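Local coordinates for flocculation protein FLO11 (Saccharomyces cerevisiae, PDB 4UYS) that mediates homotypic adhesion between yeast cells through its Flo11 domain, supporting flocculation, kin discrimination, invasive growth and biofilm formation, at residues F20-D25 against Q156-T161; Q27-Y32 against T142-S147; C112-P117 against F166-D171. All coordinates share one frame; numbering follows the deposited sequence. Where two conformers were deposited one is given.

Contact 1: residues F20-D25 against Q156-T161; sequences FNWHMD and QGHSQT
Aromatic packing joins Phe20 and the helical residues Trp22 and His23 to His158, Ser159, Gln160 and Thr161 in the irregular loop between strands 143-147 and 166-169. Trp22 and His158 form a face-to-face stack, the five-membered ring of the indole lying 3.8 Å from the imidazole, centroid to centroid, with the planes 10° apart. With CG anti to the backbone N (chi1 177°), Trp22 reaches out from the helix over this loop. The other face of the His158 ring has Gln156 O over its centre, and its ND1 is hydrogen-bonded to Asp154, which probably limits the ring's rotation. Gln160, bent at chi2, brings OE1 to the edge of the indole, in its plane, 3.5 Å from Trp22 CZ3. The His23 ring lies instead against the backbone: Gln160 O sits over its face, 2.9 Å from His23 NE2, too far out of the ring plane to be bonded, while ND1 bonds to Asp162. Phe20 packs on the same loop, with CD1 3.5 Å from Ser159 CB and Thr161 OG1 in the ring plane at its edge. The arrangement is a helix-to-loop packing at the periphery of the Flo11 domain, centred on a parallel Trp-His stack.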
loop_
_atom_site.group_PDB
_atom_site.type_symbol
_atom_site.label_atom_id
_atom_site.label_comp_id
_atom_site.label_asym_id
_atom_site.label_seq_id
_atom_site.Cartn_x
_atom_site.Cartn_y
_atom_site.Cartn_z
ATOM N N PHE A 20 -12.857 -5.255 -3.294
ATOM C CA PHE A 20 -11.444 -5.608 -3.331
ATOM C C PHE A 20 -11.137 -6.986 -2.790
ATOM O O PHE A 20 -10.044 -7.476 -2.951
ATOM C CB PHE A 20 -10.590 -4.560 -2.600
ATOM C CG PHE A 20 -10.717 -3.188 -3.189
ATOM C CD1 PHE A 20 -9.930 -2.834 -4.280
ATOM C CD2 PHE A 20 -11.618 -2.266 -2.701
ATOM C CE1 PHE A 20 -10.064 -1.582 -4.843
ATOM C CE2 PHE A 20 -11.761 -1.009 -3.266
ATOM C CZ PHE A 20 -10.966 -0.672 -4.342
ATOM N N ASN A 21 -12.096 -7.602 -2.126
ATOM C CA ASN A 21 -11.846 -8.929 -1.563
ATOM C C ASN A 21 -11.793 -10.037 -2.567
ATOM O O ASN A 21 -11.125 -11.028 -2.376
ATOM C CB ASN A 21 -12.924 -9.247 -0.546
ATOM C CG ASN A 21 -12.734 -8.478 0.719
ATOM O OD1 ASN A 21 -11.599 -8.119 1.067
ATOM N ND2 ASN A 21 -13.823 -8.211 1.413
ATOM N N TRP A 22 -12.540 -9.871 -3.630
ATOM C CA TRP A 22 -12.674 -10.927 -4.604
ATOM C C TRP A 22 -11.315 -11.332 -5.184
ATOM O O TRP A 22 -11.014 -12.497 -5.351
ATOM C CB TRP A 22 -13.652 -10.402 -5.636
ATOM C CG TRP A 22 -13.877 -11.282 -6.757
ATOM C CD1 TRP A 22 -14.828 -12.249 -6.857
ATOM C CD2 TRP A 22 -13.188 -11.254 -7.996
ATOM N NE1 TRP A 22 -14.751 -12.856 -8.083
ATOM C CE2 TRP A 22 -13.752 -12.262 -8.805
ATOM C CE3 TRP A 22 -12.141 -10.482 -8.502
ATOM C CZ2 TRP A 22 -13.294 -12.524 -10.091
ATOM C CZ3 TRP A 22 -11.681 -10.739 -9.781
ATOM C CH2 TRP A 22 -12.263 -11.752 -10.564
ATOM N N HIS A 23 -10.469 -10.353 -5.408
ATOM C CA HIS A 23 -9.209 -10.626 -6.001
ATOM C C HIS A 23 -8.278 -11.484 -5.108
ATOM O O HIS A 23 -7.597 -12.379 -5.555
ATOM C CB HIS A 23 -8.632 -9.275 -6.383
ATOM C CG HIS A 23 -7.547 -9.377 -7.359
ATOM N ND1 HIS A 23 -6.235 -9.174 -7.014
ATOM C CD2 HIS A 23 -7.565 -9.734 -8.660
ATOM C CE1 HIS A 23 -5.478 -9.374 -8.076
ATOM N NE2 HIS A 23 -6.261 -9.711 -9.087
ATOM N N MET A 24 -8.246 -11.186 -3.818
ATOM C CA MET A 24 -7.568 -12.013 -2.830
ATOM C C MET A 24 -8.229 -13.369 -2.616
ATOM O O MET A 24 -7.536 -14.374 -2.603
ATOM C CB MET A 24 -7.460 -11.232 -1.511
ATOM C CG MET A 24 -6.431 -10.104 -1.635
ATOM S SD MET A 24 -6.379 -8.904 -0.275
ATOM C CE MET A 24 -7.910 -8.030 -0.538
ATOM N N ASP A 25 -9.543 -13.385 -2.454
ATOM C CA ASP A 25 -10.262 -14.629 -2.252
ATOM C C ASP A 25 -9.975 -15.611 -3.393
ATOM O O ASP A 25 -9.732 -16.785 -3.162
ATOM C CB ASP A 25 -11.753 -14.363 -2.154
ATOM C CG ASP A 25 -12.165 -13.653 -0.872
ATOM O OD1 ASP A 25 -11.376 -13.518 0.101
ATOM O OD2 ASP A 25 -13.297 -13.148 -0.849
ATOM N N GLN A 156 -18.759 -6.530 -12.965
ATOM C CA GLN A 156 -19.579 -6.969 -11.837
ATOM C C GLN A 156 -19.120 -6.309 -10.536
ATOM O O GLN A 156 -19.403 -6.805 -9.461
ATOM C CB GLN A 156 -19.444 -8.498 -11.667
ATOM C CG GLN A 156 -20.029 -9.389 -12.743
ATOM C CD GLN A 156 -19.199 -9.413 -14.021
ATOM O OE1 GLN A 156 -17.994 -9.716 -14.012
ATOM N NE2 GLN A 156 -19.859 -9.122 -15.144
ATOM N N GLY A 157 -18.416 -5.192 -10.617
ATOM C CA GLY A 157 -18.062 -4.411 -9.450
ATOM C C GLY A 157 -16.930 -4.985 -8.623
ATOM O O GLY A 157 -16.765 -4.550 -7.472
ATOM N N HIS A 158 -16.145 -5.911 -9.193
ATOM C CA HIS A 158 -14.990 -6.490 -8.497
ATOM C C HIS A 158 -13.736 -5.800 -9.002
ATOM O O HIS A 158 -13.497 -5.713 -10.194
ATOM C CB HIS A 158 -14.793 -7.982 -8.755
ATOM C CG HIS A 158 -15.974 -8.815 -8.503
ATOM N ND1 HIS A 158 -16.521 -9.554 -9.520
ATOM C CD2 HIS A 158 -16.708 -9.061 -7.393
ATOM C CE1 HIS A 158 -17.536 -10.222 -9.043
ATOM N NE2 HIS A 158 -17.692 -9.933 -7.768
ATOM N N SER A 159 -12.865 -5.344 -8.106
ATOM C CA SER A 159 -11.596 -4.854 -8.546
ATOM C C SER A 159 -10.679 -5.981 -8.946
ATOM O O SER A 159 -10.784 -7.091 -8.409
ATOM C CB SER A 159 -10.875 -4.069 -7.444
ATOM O OG SER A 159 -9.822 -3.363 -8.024
ATOM N N GLN A 160 -9.786 -5.736 -9.893
ATOM C CA GLN A 160 -8.674 -6.614 -10.137
ATOM C C GLN A 160 -7.430 -6.210 -9.355
ATOM O O GLN A 160 -6.407 -6.863 -9.464
ATOM C CB GLN A 160 -8.342 -6.667 -11.619
ATOM C CG GLN A 160 -9.472 -7.006 -12.535
ATOM C CD GLN A 160 -9.847 -8.458 -12.483
ATOM O OE1 GLN A 160 -9.249 -9.278 -11.769
ATOM N NE2 GLN A 160 -10.871 -8.797 -13.248
ATOM N N THR A 161 -7.544 -5.140 -8.599
ATOM C CA THR A 161 -6.578 -4.766 -7.576
ATOM C C THR A 161 -7.065 -5.194 -6.204
ATOM O O THR A 161 -8.238 -5.589 -6.054
ATOM C CB THR A 161 -6.282 -3.253 -7.531
ATOM O OG1 THR A 161 -7.457 -2.608 -7.007
ATOM C CG2 THR A 161 -5.987 -2.702 -8.900
#

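Contact 2: residues Q27-Y32 against T142-S147; sequences QNIMQY and TSFDLS. With NA (sodium ion), chain E.
The Phe144 ring carries Ile29 CG2 over the centre of one face and has Tyr32 OH at its edge, in plane, while the Tyr32 ring meets it obliquely. The Ile29 contact is a CH-pi interaction, CG2 lying 3.7 Å from the ring centroid and 12° off the normal; the CD1 branch of the same isoleucine reaches Phe144 CB at 3.6 Å. Phe144 takes the sterically crowded rotamer, its CG between the backbone N and the carbonyl carbon (chi1 57°), which turns the ring so that one face receives Ile29 CG2. Tyr32 crosses it with the planes 48° apart, CE1 to Phe144 CZ 3.8 Å, and its hydroxyl is hydrogen-bonded to Tyr125. Beside them Leu146 CD1 packs against Tyr32 CD1 at 3.6 Å. Replacing Phe144 with an alanine is likely to leave Ile29 CG2 without its ring face and open a gap beside Tyr32. On strand 143-147, Asp145 points the other way and binds a sodium ion through OD1 at 2.8 Å, alongside two water ligands. Phe123 of the adjacent strand stacks on Phe144 and also meets Tyr32. This is a hydrophobic core cluster of a beta-rich domain, joining the edge strand of the five-stranded sheet to the loop entering strand 32-43.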
loop_
_atom_site.group_PDB
_atom_site.type_symbol
_atom_site.label_atom_id
_atom_site.label_comp_id
_atom_site.label_asym_id
_atom_site.label_seq_id
_atom_site.Cartn_x
_atom_site.Cartn_y
_atom_site.Cartn_z
ATOM N N GLN A 27 -7.441 -15.952 -5.220
ATOM C CA GLN A 27 -6.053 -16.406 -5.170
ATOM C C GLN A 27 -5.714 -17.134 -3.857
ATOM O O GLN A 27 -4.546 -17.464 -3.635
ATOM C CB GLN A 27 -5.082 -15.208 -5.314
ATOM C CG GLN A 27 -5.126 -14.337 -6.573
ATOM C CD GLN A 27 -4.171 -13.133 -6.527
ATOM O OE1 GLN A 27 -4.579 -11.986 -6.269
ATOM N NE2 GLN A 27 -2.895 -13.386 -6.791
ATOM N N ASN A 28 -6.686 -17.365 -2.989
ATOM C CA ASN A 28 -6.438 -18.003 -1.695
ATOM C C ASN A 28 -5.485 -17.200 -0.826
ATOM O O ASN A 28 -4.760 -17.749 -0.020
ATOM C CB ASN A 28 -5.982 -19.475 -1.874
ATOM C CG ASN A 28 -5.879 -20.246 -0.572
ATOM O OD1 ASN A 28 -6.806 -20.261 0.254
ATOM N ND2 ASN A 28 -4.775 -20.994 -0.442
ATOM N N ILE A 29 -5.509 -15.877 -0.982
ATOM C CA ILE A 29 -4.752 -14.982 -0.154
ATOM C C ILE A 29 -5.645 -14.427 0.924
ATOM O O ILE A 29 -6.768 -14.022 0.657
ATOM C CB ILE A 29 -4.204 -13.777 -0.965
ATOM C CG1 ILE A 29 -3.300 -14.244 -2.106
ATOM C CG2 ILE A 29 -3.430 -12.810 -0.099
ATOM C CD1 ILE A 29 -3.006 -13.165 -3.142
ATOM N N MET A 30 -5.205 -14.469 2.173
ATOM C CA MET A 30 -5.940 -13.876 3.266
ATOM C C MET A 30 -6.247 -12.426 2.923
ATOM O O MET A 30 -5.372 -11.712 2.402
ATOM C CB MET A 30 -5.148 -13.967 4.570
ATOM C CG MET A 30 -5.900 -13.437 5.774
ATOM S SD MET A 30 -4.943 -13.437 7.307
ATOM C CE MET A 30 -3.802 -12.113 6.943
ATOM N N GLN A 31 -7.409 -11.924 3.287
ATOM C CA GLN A 31 -7.714 -10.515 3.032
ATOM C C GLN A 31 -6.831 -9.581 3.863
ATOM O O GLN A 31 -6.606 -9.768 5.047
ATOM C CB GLN A 31 -9.183 -10.263 3.343
ATOM C CG GLN A 31 -10.129 -10.918 2.364
ATOM C CD GLN A 31 -11.542 -10.845 2.818
ATOM O OE1 GLN A 31 -11.889 -10.148 3.771
ATOM N NE2 GLN A 31 -12.387 -11.581 2.149
ATOM N N TYR A 32 -6.380 -8.524 3.193
ATOM C CA TYR A 32 -5.723 -7.386 3.796
ATOM C C TYR A 32 -6.477 -6.123 3.353
ATOM O O TYR A 32 -7.052 -6.106 2.268
ATOM C CB TYR A 32 -4.256 -7.229 3.388
ATOM C CG TYR A 32 -3.358 -8.326 3.875
ATOM C CD1 TYR A 32 -3.373 -9.583 3.307
ATOM C CD2 TYR A 32 -2.381 -8.058 4.854
ATOM C CE1 TYR A 32 -2.516 -10.581 3.747
ATOM C CE2 TYR A 32 -1.521 -9.052 5.297
ATOM C CZ TYR A 32 -1.574 -10.305 4.734
ATOM O OH TYR A 32 -0.703 -11.297 5.160
ATOM N N THR A 142 1.349 -18.104 0.459
ATOM C CA THR A 142 2.458 -17.595 1.256
ATOM C C THR A 142 3.312 -16.566 0.563
ATOM O O THR A 142 3.995 -15.829 1.257
ATOM C CB THR A 142 3.364 -18.753 1.734
ATOM O OG1 THR A 142 3.811 -19.499 0.609
ATOM C CG2 THR A 142 2.648 -19.635 2.692
ATOM N N SER A 143 3.246 -16.497 -0.768
ATOM C CA SER A 143 4.101 -15.636 -1.588
ATOM C C SER A 143 3.249 -14.883 -2.598
ATOM O O SER A 143 2.759 -15.500 -3.561
ATOM C CB SER A 143 5.093 -16.518 -2.336
ATOM O OG SER A 143 5.751 -15.743 -3.308
ATOM N N PHE A 144 3.037 -13.584 -2.379
ATOM C CA PHE A 144 2.035 -12.867 -3.150
ATOM C C PHE A 144 2.328 -11.380 -3.134
ATOM O O PHE A 144 3.033 -10.880 -2.262
ATOM C CB PHE A 144 0.602 -13.137 -2.654
ATOM C CG PHE A 144 0.395 -12.807 -1.207
ATOM C CD1 PHE A 144 0.610 -13.750 -0.201
ATOM C CD2 PHE A 144 -0.024 -11.539 -0.832
ATOM C CE1 PHE A 144 0.437 -13.426 1.137
ATOM C CE2 PHE A 144 -0.209 -11.232 0.494
ATOM C CZ PHE A 144 0.015 -12.161 1.474
ATOM N N ASP A 145 1.753 -10.701 -4.124
ATOM C CA ASP A 145 1.789 -9.241 -4.222
ATOM C C ASP A 145 0.354 -8.760 -4.170
ATOM O O ASP A 145 -0.546 -9.356 -4.773
ATOM C CB ASP A 145 2.336 -8.813 -5.600
ATOM C CG ASP A 145 3.778 -9.171 -5.841
ATOM O OD1 ASP A 145 4.450 -9.603 -4.899
ATOM O OD2 ASP A 145 4.212 -8.960 -7.001
ATOM N N LEU A 146 0.149 -7.679 -3.420
ATOM C CA LEU A 146 -1.136 -6.972 -3.330
ATOM C C LEU A 146 -1.004 -5.594 -3.949
ATOM O O LEU A 146 -0.071 -4.854 -3.606
ATOM C CB LEU A 146 -1.598 -6.858 -1.895
ATOM C CG LEU A 146 -1.793 -8.213 -1.193
ATOM C CD1 LEU A 146 -2.287 -7.973 0.219
ATOM C CD2 LEU A 146 -2.720 -9.127 -1.959
ATOM N N SER A 147 -1.901 -5.254 -4.854
ATOM C CA SER A 147 -1.808 -4.047 -5.656
ATOM C C SER A 147 -2.832 -2.997 -5.298
ATOM O O SER A 147 -3.970 -3.341 -4.920
ATOM C CB SER A 147 -1.961 -4.394 -7.126
ATOM O OG SER A 147 -3.247 -4.923 -7.369
HETATM NA NA NA E . 5.283 -12.303 -4.880
HETATM O O HOH W 1 4.471 -14.582 -6.038
HETATM O O HOH W 2 7.028 -11.988 -7.063
#

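Contact 3: residues C112-P117 against F166-D171; sequences CQVWMP and FYWNID
Four backbone hydrogen bonds tie the two segments together: Ile170 N to Cys112 O, Val114 N to Trp168 O, Trp168 N to Val114 O and Met116 N to Phe166 O. Val114 and Trp168 form the hydrogen-bonded antiparallel pair, with Val114 N to Trp168 O at 2.8 Å running nearly along the C=O axis; the return bond, from Trp168 N to Val114 O, is longer at 3.1 Å. Water extends the pairing. One molecule joins Cys112 O to Ile170 O, another joins Met116 O to Phe166 N, and a third links Gln113 NE2 to OD1 of Asn169, a residue whose ND2 bonds to Asp173. Among the side chains, Trp115 and Tyr167, a non-hydrogen-bonded pair, meet edge to face: the tyrosine edge is directed at the six-membered ring of the indole, centroids 5.1 Å apart and planes at 79°. Gln113, extended beyond CG, brings NE2 to the tyrosine edge in its plane, 3.5 Å from Tyr167 CE1, the amide turned steeply to the ring. On the opposite side of the sheet, Met116 CB packs on Trp168 CZ3 at 3.5 Å, and the methionine sulfur makes Met-aromatic contacts, at the edge of the Trp168 ring and obliquely to that of Phe166. Val114 CB touches Ile170 CG1 at 3.8 Å. This side faces strands 32-43 and 46-55, where Tyr47 meets Trp168 edge to face. Cys112 is bonded to Cys176 by a disulfide. The arrangement is an antiparallel beta pairing, the edge strand 113-115 against the central strand 166-169 of a small three-stranded sheet.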
loop_
_atom_site.group_PDB
_atom_site.type_symbol
_atom_site.label_atom_id
_atom_site.label_comp_id
_atom_site.label_asym_id
_atom_site.label_seq_id
_atom_site.Cartn_x
_atom_site.Cartn_y
_atom_site.Cartn_z
ATOM N N CYS A 112 -7.474 20.713 -9.171
ATOM C CA CYS A 112 -7.031 20.769 -7.784
ATOM C C CYS A 112 -6.432 19.497 -7.220
ATOM O O CYS A 112 -5.747 19.591 -6.215
ATOM C CB CYS A 112 -8.170 21.217 -6.853
ATOM S SG CYS A 112 -8.576 22.962 -7.000
ATOM N N GLN A 113 -6.745 18.325 -7.794
ATOM C CA GLN A 113 -6.408 17.050 -7.187
ATOM C C GLN A 113 -5.575 16.185 -8.124
ATOM O O GLN A 113 -5.696 16.275 -9.337
ATOM C CB GLN A 113 -7.704 16.330 -6.826
ATOM C CG GLN A 113 -8.465 16.989 -5.683
ATOM C CD GLN A 113 -9.877 16.465 -5.502
ATOM O OE1 GLN A 113 -10.653 16.382 -6.446
ATOM N NE2 GLN A 113 -10.192 16.068 -4.292
ATOM N N VAL A 114 -4.768 15.318 -7.520
ATOM C CA VAL A 114 -3.796 14.478 -8.220
ATOM C C VAL A 114 -3.861 13.047 -7.676
ATOM O O VAL A 114 -3.999 12.848 -6.483
ATOM C CB VAL A 114 -2.365 15.076 -8.150
ATOM C CG1 VAL A 114 -1.873 15.180 -6.719
ATOM C CG2 VAL A 114 -1.407 14.338 -9.042
ATOM N N TRP A 115 -3.753 12.095 -8.582
ATOM C CA TRP A 115 -3.768 10.670 -8.227
ATOM C C TRP A 115 -2.475 10.212 -7.577
ATOM O O TRP A 115 -1.355 10.530 -8.004
ATOM C CB TRP A 115 -3.965 9.799 -9.470
ATOM C CG TRP A 115 -5.390 9.687 -9.960
ATOM C CD1 TRP A 115 -5.919 10.319 -11.045
ATOM C CD2 TRP A 115 -6.447 8.893 -9.403
ATOM N NE1 TRP A 115 -7.233 9.970 -11.210
ATOM C CE2 TRP A 115 -7.592 9.103 -10.208
ATOM C CE3 TRP A 115 -6.511 8.015 -8.321
ATOM C CZ2 TRP A 115 -8.802 8.456 -9.950
ATOM C CZ3 TRP A 115 -7.696 7.379 -8.075
ATOM C CH2 TRP A 115 -8.827 7.596 -8.882
ATOM N N MET A 116 -2.594 9.386 -6.547
ATOM C CA MET A 116 -1.506 8.570 -6.073
ATOM C C MET A 116 -1.064 7.629 -7.176
ATOM O O MET A 116 -1.904 6.943 -7.757
ATOM C CB MET A 116 -1.976 7.740 -4.882
ATOM C CG MET A 116 -0.912 6.893 -4.216
ATOM S SD MET A 116 -1.583 5.868 -2.874
ATOM C CE MET A 116 -2.221 4.511 -3.813
ATOM N N PRO A 117 0.253 7.579 -7.466
ATOM C CA PRO A 117 0.726 6.527 -8.389
ATOM C C PRO A 117 0.588 5.162 -7.683
ATOM O O PRO A 117 0.865 5.046 -6.502
ATOM C CB PRO A 117 2.196 6.897 -8.622
ATOM C CG PRO A 117 2.598 7.593 -7.362
ATOM C CD PRO A 117 1.374 8.356 -6.890
ATOM N N PHE A 166 -6.126 6.295 -4.516
ATOM C CA PHE A 166 -6.399 7.492 -3.755
ATOM C C PHE A 166 -5.935 8.722 -4.528
ATOM O O PHE A 166 -5.069 8.641 -5.399
ATOM C CB PHE A 166 -5.577 7.485 -2.446
ATOM C CG PHE A 166 -6.065 6.410 -1.477
ATOM C CD1 PHE A 166 -5.613 5.106 -1.556
ATOM C CD2 PHE A 166 -6.938 6.725 -0.467
ATOM C CE1 PHE A 166 -6.086 4.134 -0.684
ATOM C CE2 PHE A 166 -7.415 5.757 0.406
ATOM C CZ PHE A 166 -6.954 4.477 0.309
ATOM N N TYR A 167 -6.540 9.847 -4.197
ATOM C CA TYR A 167 -6.086 11.136 -4.695
ATOM C C TYR A 167 -6.189 12.187 -3.591
ATOM O O TYR A 167 -6.824 12.006 -2.554
ATOM C CB TYR A 167 -6.809 11.543 -5.963
ATOM C CG TYR A 167 -8.323 11.606 -5.985
ATOM C CD1 TYR A 167 -9.024 12.687 -5.469
ATOM C CD2 TYR A 167 -9.079 10.624 -6.611
ATOM C CE1 TYR A 167 -10.384 12.793 -5.577
ATOM C CE2 TYR A 167 -10.445 10.720 -6.712
ATOM C CZ TYR A 167 -11.086 11.808 -6.180
ATOM O OH TYR A 167 -12.451 11.979 -6.267
ATOM N N TRP A 168 -5.514 13.316 -3.832
ATOM C CA TRP A 168 -5.427 14.380 -2.841
ATOM C C TRP A 168 -5.089 15.701 -3.547
ATOM O O TRP A 168 -4.864 15.736 -4.750
ATOM C CB TRP A 168 -4.376 14.058 -1.785
ATOM C CG TRP A 168 -3.014 13.727 -2.321
ATOM C CD1 TRP A 168 -2.092 14.593 -2.803
ATOM C CD2 TRP A 168 -2.436 12.431 -2.438
ATOM N NE1 TRP A 168 -0.964 13.925 -3.192
ATOM C CE2 TRP A 168 -1.147 12.594 -2.977
ATOM C CE3 TRP A 168 -2.854 11.136 -2.087
ATOM C CZ2 TRP A 168 -0.275 11.533 -3.160
ATOM C CZ3 TRP A 168 -1.969 10.089 -2.260
ATOM C CH2 TRP A 168 -0.691 10.304 -2.789
ATOM N N ASN A 169 -5.050 16.790 -2.800
ATOM C CA ASN A 169 -4.800 18.087 -3.414
ATOM C C ASN A 169 -3.364 18.273 -3.883
ATOM O O ASN A 169 -2.442 17.972 -3.172
ATOM C CB ASN A 169 -5.203 19.218 -2.488
ATOM C CG ASN A 169 -6.699 19.482 -2.452
ATOM O OD1 ASN A 169 -7.513 18.580 -2.643
ATOM N ND2 ASN A 169 -7.079 20.742 -2.233
ATOM N N ILE A 170 -3.251 18.798 -5.093
ATOM C CA ILE A 170 -1.948 19.175 -5.653
ATOM C C ILE A 170 -1.252 20.115 -4.695
ATOM O O ILE A 170 -1.833 21.082 -4.205
ATOM C CB ILE A 170 -2.122 19.818 -7.044
ATOM C CG1 ILE A 170 -2.769 18.829 -8.028
ATOM C CG2 ILE A 170 -0.798 20.379 -7.574
ATOM C CD1 ILE A 170 -3.330 19.468 -9.279
ATOM N N ASP A 171 0.012 19.809 -4.400
ATOM C CA ASP A 171 0.868 20.549 -3.467
ATOM C C ASP A 171 0.307 20.623 -2.059
ATOM O O ASP A 171 0.741 21.422 -1.250
ATOM C CB ASP A 171 1.201 21.969 -3.974
ATOM C CG ASP A 171 1.900 21.965 -5.293
ATOM O OD1 ASP A 171 2.426 20.918 -5.689
ATOM O OD2 ASP A 171 1.939 23.054 -5.915
HETATM O O HOH W 3 -4.309 21.930 -5.108
HETATM O O HOH W 4 -8.433 16.003 -2.022
HETATM O O HOH W 5 -12.942 15.059 -6.984
HETATM O O HOH W 6 -4.157 5.516 -6.950
#

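Contact 2 is the buried one of the three, while contacts 1 and 3 are only partly buried and each lie about 16 Å from the chain centre. Contacts 1 and 2 adjoin: Asp25 OD1 probably accepts a hydrogen bond from Gln31 NE2, and Met24 of the helix touches Leu146. Contact 3 lies about 24 Å and 27 Å, centre to centre, from contacts 1 and 2, and on the far side of the chain's centre from contact 2; its strand 166-169 is the one that follows 143-147. Their chemistry differs accordingly: ring stacking over a loop in contact 1, aliphatic and aromatic packing in contact 2, and main-chain pairing with bridging waters in contact 3.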